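Long-range contacts in fructuronate-tagaturonate epimerase UxaE from Cohnella laeviribosi in complex with 1 glycerol (Cohnella laeviribosi, PDB 6IL9), which interconverts D-fructuronate and D-tagaturonate as an epimerase, probably with the help of the zinc ion bound in its TIM barrel: residues S91-L96 against R362-T367; Q109-R114 against K482-L487; F299-R304 against F336-S341. All coordinates share one frame; numbering follows the deposited sequence.

Contact 1 of 3, residues S91-L96 against R362-T367; sequences SATIGL and RFHVKT
Gly95 O is gripped twice by Thr367. Thr367 OG1 donates to Gly95 O at 2.9 Å, in the carbonyl plane and on a lone pair, while Thr367 N approaches from above that plane, 37° out of it. OG1 lies between the backbone N and the carbonyl carbon (chi1 76°), a position that lets one residue offer two donors to one oxygen. The same glycine's amide, Gly95 N, gives Val365 O a short, nearly straight bond of 2.7 Å (173° at the hydrogen). At the start of the strands Thr93 N reaches Phe363 O at 3.1 Å, and the return bond from Val365 N to Thr93 O is weak.

This is how a TIM barrel closes: strand 93-96, its first, runs parallel to strand 363-367, its eighth. Thr93, His364 and Lys366 face the barrel interior, where Lys366 NZ makes salt bridges to Asp158, Asp160 and Glu269, with bound glycerol about 4 Å from its side chain. There Thr93 OG1 and His364 ND1 share a short hydrogen bond of 2.6 Å at the edge of the imidazole, in which either could be the donor. Gly95, with no side chain, probably makes room for the His364 ring, whose CE1 comes 3.5 Å from Gly95 N. Ile94 and Val365 turn outward against helix 469-487; on that side Ala92 CB sits over one face of the Phe363 ring, 4.3 Å from Phe363 CZ.

Contact 2 of 3, residues Q109-R114 against K482-L487; sequences QTVRGR and KHLDLL
Arg114 sends its side chain from the loop after helix 104-111 across to Leu484 and Asp485. Its CB points toward the helical segment 482-487, with CG anti to the carbonyl carbon (chi1 -40°), and the chain then bends at both chi2 and chi3. Arg114 CD touches the methyl Leu484 CD1 at 3.8 Å. Farther out NE passes over the same leucine, and at the tip the flat guanidinium lies with one face on Leu484 CB, which sits beneath its centre, 3.7 Å from Arg114 CZ. The polar rim is thereby left for Asp485. In a salt bridge, Arg114 NH1 and NH2 both donate to the single oxygen Asp485 OD1, at 2.8 Å and 2.7 Å respectively, with OD1 close to the guanidinium plane. The grip is end-on but not the flat two-oxygen kind: the carboxylate is turned 42° from the guanidinium, NH2 meeting OD1 nearly along its C-O axis and NH1 on the syn side. NH2 also bonds Val489 O, just beyond the helical segment.

The other end of Leu484 turns to helix 104-111. Leu484 CD1 meets Thr110 CG2 at 3.8 Å and, more loosely, Val111 CG1 at 4.3 Å. A type II beta turn from Val111 to Arg114, with Gly113 at positive phi and Arg114 N bonded to Val111 O at 3.0 Å, brings the arginine back to this spot. Val111 and Leu484 also reach Leu96 and Ile94 of strand 93-96. Such packing of a C-terminal helix beside the connection that follows the first strand belongs to the outer helical layer of a TIM barrel.

Contact 3 of 3, residues F299-R304 against F336-S341; sequences FSMAPR and FGYKLS
Met301 and Tyr338 meet on the outer face of the barrel wall: Met301 CB lies 3.6 Å from Tyr338 CE1, and Met301 CE reaches the phenol end, 3.8 Å from Tyr338 OH. The methionine chain, with CG anti to the backbone N (chi1 179°), bends at chi2 and chi3 to bring its methyl there. Toward the barrel interior, Phe299 CZ comes within 3.6 Å of Lys339 NZ, the lysine chain crossing the phenyl ring obliquely after a bend at chi3. Farther on, Ala302 CB and Ser341 CB touch at 3.8 Å.

Parallel-sheet hydrogen bonds run behind these side chains. Lys339 N bonds Phe299 O, Met301 N bonds Lys339 O at 3.0 Å, and Ser341 N bonds Met301 O at 2.9 Å. Strands 300-302 and 339-342 are thus parallel neighbours, joined through helix 319-336 in a beta-alpha-beta crossover, the repeating unit of the TIM barrel. Gly337, at positive phi, takes the chain out of that helix.

The next shell fixes the polar ends. Ser300 OG and Ser341 OG both bond Glu269 OE2 on the preceding strand, and Tyr338 OH is held by His284 NE2 of helix 281-293. Lys339 NZ is gripped by Ser91 O, Thr93 OG1 and Phe363 O, three oxygens that probably keep the ammonium beside the Phe299 ring. Ala302, whose side chain is about 6 Å from the zinc ion, also touches His343, a ligand of that metal.

In the fold
Followed from the N terminus, the chain lays down residues 91-96 and then 109-114, whose partners in these contacts come much later. The first loop to close is contact 3, a local one joining the neighbouring sixth and seventh barrel strands. Contact 1 closes next, bringing the eighth strand to the first and enclosing contact 3. Contact 2 closes last, when the C-terminal helix returns to residues 109-114; its segments alternate with those of contact 1, so the two loops cross, while contact 3 nests inside both. Contacts 1 and 2 meet where Ile94 and Phe363 pack on Leu484 and Leu487 respectively, tying the barrel seam to its outer helix. Contacts 2 and 3 do not touch.

Contact 1 of 3, residues S91-L96 against R362-T367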
ATOM      1  N   SER A  91      17.138  -2.609   2.534  1.00 21.68           N
ATOM      2  CA  SER A  91      16.662  -3.728   1.733  1.00 20.03           C
ATOM      3  C   SER A  91      15.559  -3.210   0.824  1.00 17.49           C
ATOM      4  O   SER A  91      15.184  -2.035   0.877  1.00 19.18           O
ATOM      5  CB  SER A  91      16.156  -4.873   2.616  1.00 24.97           C
ATOM      6  OG  SER A  91      15.113  -4.411   3.461  1.00 22.19           O
ATOM      7  N   ALA A  92      15.048  -4.097  -0.022  1.00 17.41           N
ATOM      8  CA  ALA A  92      13.925  -3.766  -0.891  1.00 17.50           C
ATOM      9  C   ALA A  92      12.607  -4.153  -0.226  1.00 14.92           C
ATOM     10  O   ALA A  92      12.508  -5.199   0.414  1.00 16.55           O
ATOM     11  CB  ALA A  92      14.060  -4.491  -2.228  1.00 20.85           C
ATOM     12  N   THR A  93      11.596  -3.292  -0.371  1.00 16.57           N
ATOM     13  CA  THR A  93      10.260  -3.577   0.140  1.00 15.41           C
ATOM     14  C   THR A  93       9.230  -3.224  -0.926  1.00 13.98           C
ATOM     15  O   THR A  93       9.428  -2.310  -1.734  1.00 15.00           O
ATOM     16  CB  THR A  93       9.949  -2.797   1.459  1.00 13.65           C
ATOM     17  OG1 THR A  93      10.264  -1.404   1.293  1.00 14.63           O
ATOM     18  CG2 THR A  93      10.760  -3.353   2.660  1.00 15.38           C
ATOM     19  N   ILE A  94       8.129  -3.968  -0.946  1.00 14.06           N
ATOM     20  CA  ILE A  94       7.023  -3.631  -1.835  1.00 13.51           C
ATOM     21  C   ILE A  94       5.753  -3.570  -1.004  1.00 15.08           C
ATOM     22  O   ILE A  94       5.493  -4.468  -0.192  1.00 15.90           O
ATOM     23  CB  ILE A  94       6.882  -4.619  -3.009  1.00 17.58           C
ATOM     24  CG1 ILE A  94       5.690  -4.196  -3.868  1.00 17.48           C
ATOM     25  CG2 ILE A  94       6.760  -6.072  -2.520  1.00 15.98           C
ATOM     26  CD1 ILE A  94       5.701  -4.742  -5.288  1.00 20.82           C
ATOM     27  N   GLY A  95       4.981  -2.500  -1.186  1.00 16.63           N
ATOM     28  CA  GLY A  95       3.705  -2.370  -0.509  1.00 15.14           C
ATOM     29  C   GLY A  95       2.643  -3.060  -1.336  1.00 15.81           C
ATOM     30  O   GLY A  95       2.481  -2.759  -2.522  1.00 15.09           O
ATOM     31  N   LEU A  96       1.948  -4.014  -0.740  1.00 15.92           N
ATOM     32  CA  LEU A  96       0.993  -4.851  -1.459  1.00 16.93           C
ATOM     33  C   LEU A  96      -0.392  -4.616  -0.854  1.00 15.86           C
ATOM     34  O   LEU A  96      -0.947  -5.480  -0.157  1.00 17.90           O
ATOM     35  CB  LEU A  96       1.440  -6.323  -1.401  1.00 17.33           C
ATOM     36  CG  LEU A  96       2.729  -6.578  -2.209  1.00 17.16           C
ATOM     37  CD1 LEU A  96       3.374  -7.929  -1.872  1.00 19.21           C
ATOM     38  CD2 LEU A  96       2.482  -6.439  -3.730  1.00 19.83           C
ATOM     39  N   ARG A 362      17.417  -0.659  -3.625  1.00 13.51           N
ATOM     40  CA  ARG A 362      17.046  -0.294  -2.257  1.00 13.20           C
ATOM     41  C   ARG A 362      15.948   0.766  -2.308  1.00 14.72           C
ATOM     42  O   ARG A 362      16.220   1.969  -2.305  1.00 15.43           O
ATOM     43  CB  ARG A 362      18.265   0.233  -1.512  1.00 14.06           C
ATOM     44  CG  ARG A 362      18.050   0.407  -0.030  1.00 15.34           C
ATOM     45  CD  ARG A 362      19.319   0.940   0.607  1.00 16.53           C
ATOM     46  NE  ARG A 362      19.604   2.327   0.235  1.00 16.14           N
ATOM     47  CZ  ARG A 362      19.273   3.373   0.986  1.00 16.75           C
ATOM     48  NH1 ARG A 362      18.620   3.182   2.132  1.00 15.64           N
ATOM     49  NH2 ARG A 362      19.583   4.602   0.586  1.00 15.19           N
ATOM     50  N   PHE A 363      14.702   0.317  -2.342  1.00 14.02           N
ATOM     51  CA  PHE A 363      13.577   1.204  -2.592  1.00 13.01           C
ATOM     52  C   PHE A 363      12.378   0.685  -1.827  1.00 13.21           C
ATOM     53  O   PHE A 363      12.381  -0.434  -1.313  1.00 13.21           O
ATOM     54  CB  PHE A 363      13.253   1.270  -4.097  1.00 14.88           C
ATOM     55  CG  PHE A 363      13.005  -0.098  -4.720  1.00 14.57           C
ATOM     56  CD1 PHE A 363      11.841  -0.815  -4.450  1.00 15.78           C
ATOM     57  CD2 PHE A 363      13.941  -0.660  -5.579  1.00 15.34           C
ATOM     58  CE1 PHE A 363      11.631  -2.080  -5.006  1.00 16.42           C
ATOM     59  CE2 PHE A 363      13.731  -1.928  -6.153  1.00 14.80           C
ATOM     60  CZ  PHE A 363      12.581  -2.635  -5.871  1.00 16.44           C
ATOM     61  N   HIS A 364      11.340   1.514  -1.778  1.00 15.49           N
ATOM     62  CA  HIS A 364       9.990   1.077  -1.471  1.00 12.81           C
ATOM     63  C   HIS A 364       9.092   1.484  -2.631  1.00 13.85           C
ATOM     64  O   HIS A 364       9.162   2.623  -3.097  1.00 15.78           O
ATOM     65  CB  HIS A 364       9.472   1.697  -0.168  1.00 14.57           C
ATOM     66  CG  HIS A 364       8.174   1.114   0.281  1.00 15.50           C
ATOM     67  ND1 HIS A 364       8.046  -0.213   0.623  1.00 18.25           N
ATOM     68  CD2 HIS A 364       6.939   1.660   0.414  1.00 16.65           C
ATOM     69  CE1 HIS A 364       6.794  -0.463   0.960  1.00 16.35           C
ATOM     70  NE2 HIS A 364       6.100   0.656   0.844  1.00 16.15           N
ATOM     71  N   VAL A 365       8.255   0.554  -3.094  1.00 15.61           N
ATOM     72  CA  VAL A 365       7.238   0.840  -4.103  1.00 15.16           C
ATOM     73  C   VAL A 365       5.892   0.426  -3.529  1.00 14.64           C
ATOM     74  O   VAL A 365       5.771  -0.675  -2.986  1.00 14.46           O
ATOM     75  CB  VAL A 365       7.522   0.094  -5.418  1.00 16.75           C
ATOM     76  CG1 VAL A 365       6.355   0.258  -6.389  1.00 16.58           C
ATOM     77  CG2 VAL A 365       8.825   0.593  -6.049  1.00 19.36           C
ATOM     78  N   LYS A 366       4.883   1.296  -3.649  1.00 15.01           N
ATOM     79  CA  LYS A 366       3.552   0.995  -3.123  1.00 14.58           C
ATOM     80  C   LYS A 366       2.567   0.694  -4.244  1.00 15.67           C
ATOM     81  O   LYS A 366       2.556   1.373  -5.277  1.00 16.71           O
ATOM     82  CB  LYS A 366       2.997   2.150  -2.280  1.00 18.27           C
ATOM     83  CG  LYS A 366       3.753   2.380  -1.006  1.00 18.28           C
ATOM     84  CD  LYS A 366       2.885   3.092   0.032  1.00 17.04           C
ATOM     85  CE  LYS A 366       3.764   3.496   1.202  1.00 18.90           C
ATOM     86  NZ  LYS A 366       2.976   4.138   2.287  1.00 20.32           N
ATOM     87  N   THR A 367       1.762  -0.345  -4.033  1.00 14.34           N
ATOM     88  CA  THR A 367       0.619  -0.694  -4.869  1.00 15.72           C
ATOM     89  C   THR A 367      -0.594  -0.921  -3.979  1.00 16.04           C
ATOM     90  O   THR A 367      -0.472  -1.203  -2.778  1.00 15.65           O
ATOM     91  CB  THR A 367       0.850  -1.973  -5.700  1.00 16.67           C
ATOM     92  OG1 THR A 367       0.737  -3.125  -4.849  1.00 18.24           O
ATOM     93  CG2 THR A 367       2.216  -1.961  -6.371  1.00 16.22           C
TER

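Contact 2 of 3, residues Q109-R114 against K482-L487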
ATOM      1  N   GLN A 109       2.754 -15.684  -2.629  1.00 17.35           N
ATOM      2  CA  GLN A 109       3.283 -16.543  -3.689  1.00 17.19           C
ATOM      3  C   GLN A 109       4.207 -15.784  -4.628  1.00 19.38           C
ATOM      4  O   GLN A 109       5.161 -16.365  -5.169  1.00 20.43           O
ATOM      5  CB  GLN A 109       2.136 -17.168  -4.490  1.00 16.42           C
ATOM      6  CG  GLN A 109       1.302 -18.165  -3.694  1.00 18.69           C
ATOM      7  CD  GLN A 109      -0.097 -18.273  -4.246  1.00 22.25           C
ATOM      8  OE1 GLN A 109      -0.373 -17.793  -5.345  1.00 21.79           O
ATOM      9  NE2 GLN A 109      -0.996 -18.879  -3.482  1.00 23.26           N
ATOM     10  N   THR A 110       3.948 -14.488  -4.824  1.00 17.52           N
ATOM     11  CA  THR A 110       4.751 -13.686  -5.739  1.00 18.92           C
ATOM     12  C   THR A 110       6.114 -13.338  -5.149  1.00 19.10           C
ATOM     13  O   THR A 110       7.124 -13.386  -5.856  1.00 17.78           O
ATOM     14  CB  THR A 110       3.997 -12.409  -6.112  1.00 18.26           C
ATOM     15  OG1 THR A 110       2.717 -12.762  -6.662  1.00 17.51           O
ATOM     16  CG2 THR A 110       4.799 -11.604  -7.150  1.00 15.50           C
ATOM     17  N   VAL A 111       6.177 -12.983  -3.864  1.00 16.33           N
ATOM     18  CA  VAL A 111       7.463 -12.596  -3.291  1.00 18.37           C
ATOM     19  C   VAL A 111       8.270 -13.787  -2.794  1.00 18.47           C
ATOM     20  O   VAL A 111       9.470 -13.631  -2.530  1.00 18.09           O
ATOM     21  CB  VAL A 111       7.310 -11.579  -2.140  1.00 17.66           C
ATOM     22  CG1 VAL A 111       6.675 -10.281  -2.655  1.00 16.71           C
ATOM     23  CG2 VAL A 111       6.515 -12.168  -0.966  1.00 18.92           C
ATOM     24  N   ARG A 112       7.651 -14.956  -2.636  1.00 18.48           N
ATOM     25  CA  ARG A 112       8.387 -16.158  -2.252  1.00 21.74           C
ATOM     26  C   ARG A 112       9.545 -16.393  -3.215  1.00 20.82           C
ATOM     27  O   ARG A 112       9.368 -16.373  -4.435  1.00 23.51           O
ATOM     28  CB  ARG A 112       7.433 -17.363  -2.238  1.00 22.87           C
ATOM     29  CG  ARG A 112       8.089 -18.716  -1.976  1.00 26.32           C
ATOM     30  CD  ARG A 112       7.115 -19.854  -2.321  1.00 31.47           C
ATOM     31  NE  ARG A 112       5.931 -19.839  -1.469  1.00 33.64           N
ATOM     32  CZ  ARG A 112       4.691 -20.104  -1.875  1.00 27.93           C
ATOM     33  NH1 ARG A 112       4.433 -20.409  -3.145  1.00 31.37           N
ATOM     34  NH2 ARG A 112       3.699 -20.059  -1.002  1.00 32.80           N
ATOM     35  N   GLY A 113      10.748 -16.548  -2.663  1.00 21.97           N
ATOM     36  CA  GLY A 113      11.904 -16.803  -3.498  1.00 22.21           C
ATOM     37  C   GLY A 113      12.500 -15.588  -4.173  1.00 24.08           C
ATOM     38  O   GLY A 113      13.362 -15.744  -5.048  1.00 24.89           O
ATOM     39  N   ARG A 114      12.073 -14.386  -3.802  1.00 19.57           N
ATOM     40  CA  ARG A 114      12.613 -13.146  -4.340  1.00 18.88           C
ATOM     41  C   ARG A 114      13.190 -12.308  -3.207  1.00 19.31           C
ATOM     42  O   ARG A 114      12.731 -12.378  -2.063  1.00 21.20           O
ATOM     43  CB  ARG A 114      11.517 -12.348  -5.084  1.00 20.21           C
ATOM     44  CG  ARG A 114      10.627 -13.264  -5.876  1.00 25.66           C
ATOM     45  CD  ARG A 114      10.099 -12.639  -7.112  1.00 29.08           C
ATOM     46  NE  ARG A 114      11.092 -11.944  -7.924  1.00 36.33           N
ATOM     47  CZ  ARG A 114      10.866 -11.592  -9.184  1.00 27.98           C
ATOM     48  NH1 ARG A 114       9.703 -11.909  -9.743  1.00 31.35           N
ATOM     49  NH2 ARG A 114      11.787 -10.918  -9.878  1.00 26.21           N
ATOM     50  N   LYS A 482       5.592  -9.214 -12.812  1.00 15.96           N
ATOM     51  CA  LYS A 482       6.147  -8.324 -13.831  1.00 16.82           C
ATOM     52  C   LYS A 482       6.692  -7.041 -13.213  1.00 17.27           C
ATOM     53  O   LYS A 482       7.705  -6.501 -13.678  1.00 17.33           O
ATOM     54  CB  LYS A 482       5.077  -8.000 -14.871  1.00 18.77           C
ATOM     55  CG  LYS A 482       5.483  -6.907 -15.829  1.00 20.35           C
ATOM     56  CD  LYS A 482       4.430  -6.719 -16.901  1.00 22.13           C
ATOM     57  CE  LYS A 482       4.884  -5.658 -17.889  1.00 25.44           C
ATOM     58  NZ  LYS A 482       3.973  -5.595 -19.068  1.00 31.63           N
ATOM     59  N   HIS A 483       6.020  -6.522 -12.181  1.00 15.51           N
ATOM     60  CA  HIS A 483       6.548  -5.367 -11.457  1.00 14.82           C
ATOM     61  C   HIS A 483       7.918  -5.681 -10.871  1.00 14.64           C
ATOM     62  O   HIS A 483       8.870  -4.905 -11.021  1.00 15.13           O
ATOM     63  CB  HIS A 483       5.599  -4.957 -10.320  1.00 16.26           C
ATOM     64  CG  HIS A 483       4.337  -4.285 -10.772  1.00 15.22           C
ATOM     65  ND1 HIS A 483       3.324  -4.950 -11.428  1.00 16.34           N
ATOM     66  CD2 HIS A 483       3.912  -3.008 -10.618  1.00 16.22           C
ATOM     67  CE1 HIS A 483       2.332  -4.108 -11.669  1.00 16.18           C
ATOM     68  NE2 HIS A 483       2.663  -2.924 -11.189  1.00 17.10           N
ATOM     69  N   LEU A 484       8.024  -6.810 -10.167  1.00 14.81           N
ATOM     70  CA  LEU A 484       9.284  -7.160  -9.512  1.00 15.51           C
ATOM     71  C   LEU A 484      10.392  -7.407 -10.533  1.00 16.67           C
ATOM     72  O   LEU A 484      11.528  -6.966 -10.339  1.00 16.38           O
ATOM     73  CB  LEU A 484       9.088  -8.388  -8.625  1.00 16.69           C
ATOM     74  CG  LEU A 484       8.039  -8.234  -7.518  1.00 14.75           C
ATOM     75  CD1 LEU A 484       7.957  -9.516  -6.705  1.00 21.23           C
ATOM     76  CD2 LEU A 484       8.412  -7.064  -6.641  1.00 17.23           C
ATOM     77  N   ASP A 485      10.064  -8.086 -11.638  1.00 15.28           N
ATOM     78  CA  ASP A 485      11.042  -8.344 -12.692  1.00 16.89           C
ATOM     79  C   ASP A 485      11.606  -7.045 -13.259  1.00 16.35           C
ATOM     80  O   ASP A 485      12.822  -6.908 -13.435  1.00 16.45           O
ATOM     81  CB  ASP A 485      10.388  -9.171 -13.802  1.00 17.67           C
ATOM     82  CG  ASP A 485      10.083 -10.600 -13.364  1.00 19.07           C
ATOM     83  OD1 ASP A 485      10.549 -11.000 -12.276  1.00 22.76           O
ATOM     84  OD2 ASP A 485       9.370 -11.312 -14.109  1.00 25.31           O
ATOM     85  N   LEU A 486      10.736  -6.076 -13.557  1.00 16.18           N
ATOM     86  CA  LEU A 486      11.219  -4.831 -14.153  1.00 16.13           C
ATOM     87  C   LEU A 486      11.951  -3.965 -13.135  1.00 16.24           C
ATOM     88  O   LEU A 486      12.834  -3.180 -13.508  1.00 16.11           O
ATOM     89  CB  LEU A 486      10.059  -4.059 -14.782  1.00 16.91           C
ATOM     90  CG  LEU A 486       9.544  -4.666 -16.085  1.00 18.26           C
ATOM     91  CD1 LEU A 486       8.222  -4.038 -16.488  1.00 19.96           C
ATOM     92  CD2 LEU A 486      10.595  -4.444 -17.151  1.00 18.10           C
ATOM     93  N   LEU A 487      11.606  -4.085 -11.850  1.00 14.45           N
ATOM     94  CA  LEU A 487      12.373  -3.392 -10.825  1.00 14.09           C
ATOM     95  C   LEU A 487      13.748  -3.999 -10.626  1.00 17.90           C
ATOM     96  O   LEU A 487      14.570  -3.393  -9.931  1.00 17.83           O
ATOM     97  CB  LEU A 487      11.623  -3.410  -9.482  1.00 13.64           C
ATOM     98  CG  LEU A 487      10.422  -2.456  -9.408  1.00 13.46           C
ATOM     99  CD1 LEU A 487       9.443  -2.885  -8.316  1.00 13.49           C
ATOM    100  CD2 LEU A 487      10.886  -1.020  -9.168  1.00 13.93           C
TER

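Contact 3 of 3, residues F299-R304 against F336-S341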
ATOM      1  N   PHE A 299      12.708   5.972   7.499  1.00 15.03           N
ATOM      2  CA  PHE A 299      12.768   4.759   6.686  1.00 16.46           C
ATOM      3  C   PHE A 299      12.766   5.114   5.208  1.00 15.78           C
ATOM      4  O   PHE A 299      13.599   4.621   4.434  1.00 13.47           O
ATOM      5  CB  PHE A 299      11.583   3.843   7.047  1.00 17.10           C
ATOM      6  CG  PHE A 299      11.297   2.728   6.058  1.00 16.13           C
ATOM      7  CD1 PHE A 299      11.953   1.505   6.150  1.00 20.69           C
ATOM      8  CD2 PHE A 299      10.304   2.881   5.091  1.00 18.92           C
ATOM      9  CE1 PHE A 299      11.643   0.462   5.265  1.00 16.66           C
ATOM     10  CE2 PHE A 299      10.009   1.861   4.201  1.00 19.63           C
ATOM     11  CZ  PHE A 299      10.674   0.649   4.289  1.00 18.12           C
ATOM     12  N   SER A 300      11.869   6.016   4.809  1.00 13.77           N
ATOM     13  CA  SER A 300      11.739   6.353   3.400  1.00 15.78           C
ATOM     14  C   SER A 300      11.150   7.745   3.254  1.00 16.72           C
ATOM     15  O   SER A 300      10.528   8.284   4.177  1.00 15.13           O
ATOM     16  CB  SER A 300      10.873   5.319   2.666  1.00 15.34           C
ATOM     17  OG  SER A 300       9.554   5.365   3.175  1.00 19.19           O
ATOM     18  N   MET A 301      11.381   8.326   2.080  1.00 16.29           N
ATOM     19  CA  MET A 301      10.830   9.615   1.684  1.00 16.75           C
ATOM     20  C   MET A 301      10.102   9.415   0.369  1.00 17.38           C
ATOM     21  O   MET A 301      10.660   8.828  -0.561  1.00 16.43           O
ATOM     22  CB  MET A 301      11.938  10.656   1.514  1.00 20.03           C
ATOM     23  CG  MET A 301      11.452  12.019   1.081  1.00 27.04           C
ATOM     24  SD  MET A 301      11.199  13.071   2.523  1.00 31.39           S
ATOM     25  CE  MET A 301      12.881  12.983   3.266  1.00 10.76           C
ATOM     26  N   ALA A 302       8.862   9.889   0.296  1.00 20.44           N
ATOM     27  CA  ALA A 302       8.080   9.765  -0.933  1.00 22.67           C
ATOM     28  C   ALA A 302       7.906  11.152  -1.522  1.00 25.06           C
ATOM     29  O   ALA A 302       6.991  11.882  -1.120  1.00 24.43           O
ATOM     30  CB  ALA A 302       6.716   9.123  -0.664  1.00 21.87           C
ATOM     31  N   PRO A 303       8.768  11.582  -2.435  1.00 21.76           N
ATOM     32  CA  PRO A 303       8.586  12.894  -3.055  1.00 24.31           C
ATOM     33  C   PRO A 303       7.515  12.827  -4.134  1.00 24.28           C
ATOM     34  O   PRO A 303       7.032  11.761  -4.506  1.00 23.27           O
ATOM     35  CB  PRO A 303       9.958  13.207  -3.645  1.00 26.31           C
ATOM     36  CG  PRO A 303      10.541  11.854  -3.939  1.00 26.61           C
ATOM     37  CD  PRO A 303       9.976  10.897  -2.935  1.00 23.11           C
ATOM     38  N   ARG A 304       7.109  14.005  -4.593  1.00 28.52           N
ATOM     39  CA  ARG A 304       6.314  14.107  -5.810  1.00 27.20           C
ATOM     40  C   ARG A 304       7.293  14.294  -6.961  1.00 23.68           C
ATOM     41  O   ARG A 304       7.988  15.311  -7.040  1.00 25.90           O
ATOM     42  CB  ARG A 304       5.314  15.256  -5.757  1.00 31.16           C
ATOM     43  CG  ARG A 304       4.811  15.597  -7.163  1.00 31.59           C
ATOM     44  CD  ARG A 304       3.337  15.872  -7.203  1.00 39.53           C
ATOM     45  NE  ARG A 304       2.976  16.595  -8.419  1.00 40.40           N
ATOM     46  CZ  ARG A 304       2.403  16.025  -9.469  1.00 41.36           C
ATOM     47  NH1 ARG A 304       2.131  14.727  -9.443  1.00 41.37           N
ATOM     48  NH2 ARG A 304       2.106  16.743 -10.545  1.00 41.30           N
ATOM     49  N   PHE A 336      21.790  10.340   3.081  1.00 15.63           N
ATOM     50  CA  PHE A 336      21.203  10.415   4.412  1.00 14.39           C
ATOM     51  C   PHE A 336      20.749   9.064   4.955  1.00 17.19           C
ATOM     52  O   PHE A 336      20.453   8.970   6.157  1.00 19.36           O
ATOM     53  CB  PHE A 336      20.022  11.395   4.404  1.00 16.64           C
ATOM     54  CG  PHE A 336      20.436  12.827   4.223  1.00 18.94           C
ATOM     55  CD1 PHE A 336      21.210  13.457   5.183  1.00 16.82           C
ATOM     56  CD2 PHE A 336      20.075  13.535   3.089  1.00 18.07           C
ATOM     57  CE1 PHE A 336      21.617  14.783   5.023  1.00 18.97           C
ATOM     58  CE2 PHE A 336      20.469  14.852   2.921  1.00 20.62           C
ATOM     59  CZ  PHE A 336      21.248  15.478   3.891  1.00 19.73           C
ATOM     60  N   GLY A 337      20.658   8.030   4.110  1.00 14.65           N
ATOM     61  CA  GLY A 337      20.490   6.661   4.557  1.00 15.65           C
ATOM     62  C   GLY A 337      19.102   6.070   4.363  1.00 13.75           C
ATOM     63  O   GLY A 337      18.954   4.848   4.469  1.00 15.50           O
ATOM     64  N   TYR A 338      18.075   6.892   4.134  1.00 14.85           N
ATOM     65  CA  TYR A 338      16.734   6.361   3.941  1.00 15.40           C
ATOM     66  C   TYR A 338      16.561   5.957   2.478  1.00 16.81           C
ATOM     67  O   TYR A 338      17.454   6.152   1.648  1.00 17.23           O
ATOM     68  CB  TYR A 338      15.686   7.395   4.375  1.00 13.64           C
ATOM     69  CG  TYR A 338      15.833   8.716   3.664  1.00 15.02           C
ATOM     70  CD1 TYR A 338      15.291   8.913   2.392  1.00 15.04           C
ATOM     71  CD2 TYR A 338      16.517   9.774   4.261  1.00 14.77           C
ATOM     72  CE1 TYR A 338      15.451  10.118   1.735  1.00 15.94           C
ATOM     73  CE2 TYR A 338      16.662  10.982   3.618  1.00 17.55           C
ATOM     74  CZ  TYR A 338      16.132  11.140   2.351  1.00 14.28           C
ATOM     75  OH  TYR A 338      16.294  12.348   1.716  1.00 17.49           O
ATOM     76  N   LYS A 339      15.401   5.376   2.152  1.00 14.00           N
ATOM     77  CA  LYS A 339      15.099   4.914   0.800  1.00 14.91           C
ATOM     78  C   LYS A 339      14.103   5.845   0.125  1.00 14.92           C
ATOM     79  O   LYS A 339      13.254   6.445   0.782  1.00 15.85           O
ATOM     80  CB  LYS A 339      14.489   3.504   0.816  1.00 15.51           C
ATOM     81  CG  LYS A 339      15.202   2.504   1.697  1.00 19.48           C
ATOM     82  CD  LYS A 339      14.705   1.101   1.408  1.00 19.10           C
ATOM     83  CE  LYS A 339      13.242   0.914   1.754  1.00 16.34           C
ATOM     84  NZ  LYS A 339      12.864  -0.551   1.700  1.00 19.59           N
ATOM     85  N   LEU A 340      14.169   5.906  -1.205  1.00 14.02           N
ATOM     86  CA  LEU A 340      13.087   6.524  -1.962  1.00 13.43           C
ATOM     87  C   LEU A 340      11.860   5.628  -1.954  1.00 15.43           C
ATOM     88  O   LEU A 340      11.961   4.401  -2.077  1.00 15.19           O
ATOM     89  CB  LEU A 340      13.514   6.771  -3.406  1.00 15.57           C
ATOM     90  CG  LEU A 340      14.580   7.825  -3.646  1.00 16.53           C
ATOM     91  CD1 LEU A 340      14.792   7.947  -5.159  1.00 16.01           C
ATOM     92  CD2 LEU A 340      14.170   9.149  -3.038  1.00 17.91           C
ATOM     93  N   SER A 341      10.692   6.253  -1.822  1.00 13.77           N
ATOM     94  CA  SER A 341       9.409   5.560  -1.855  1.00 16.59           C
ATOM     95  C   SER A 341       8.606   6.041  -3.053  1.00 16.93           C
ATOM     96  O   SER A 341       8.453   7.251  -3.256  1.00 18.70           O
ATOM     97  CB  SER A 341       8.634   5.811  -0.565  1.00 18.11           C
ATOM     98  OG  SER A 341       7.439   5.058  -0.570  1.00 18.80           O
TER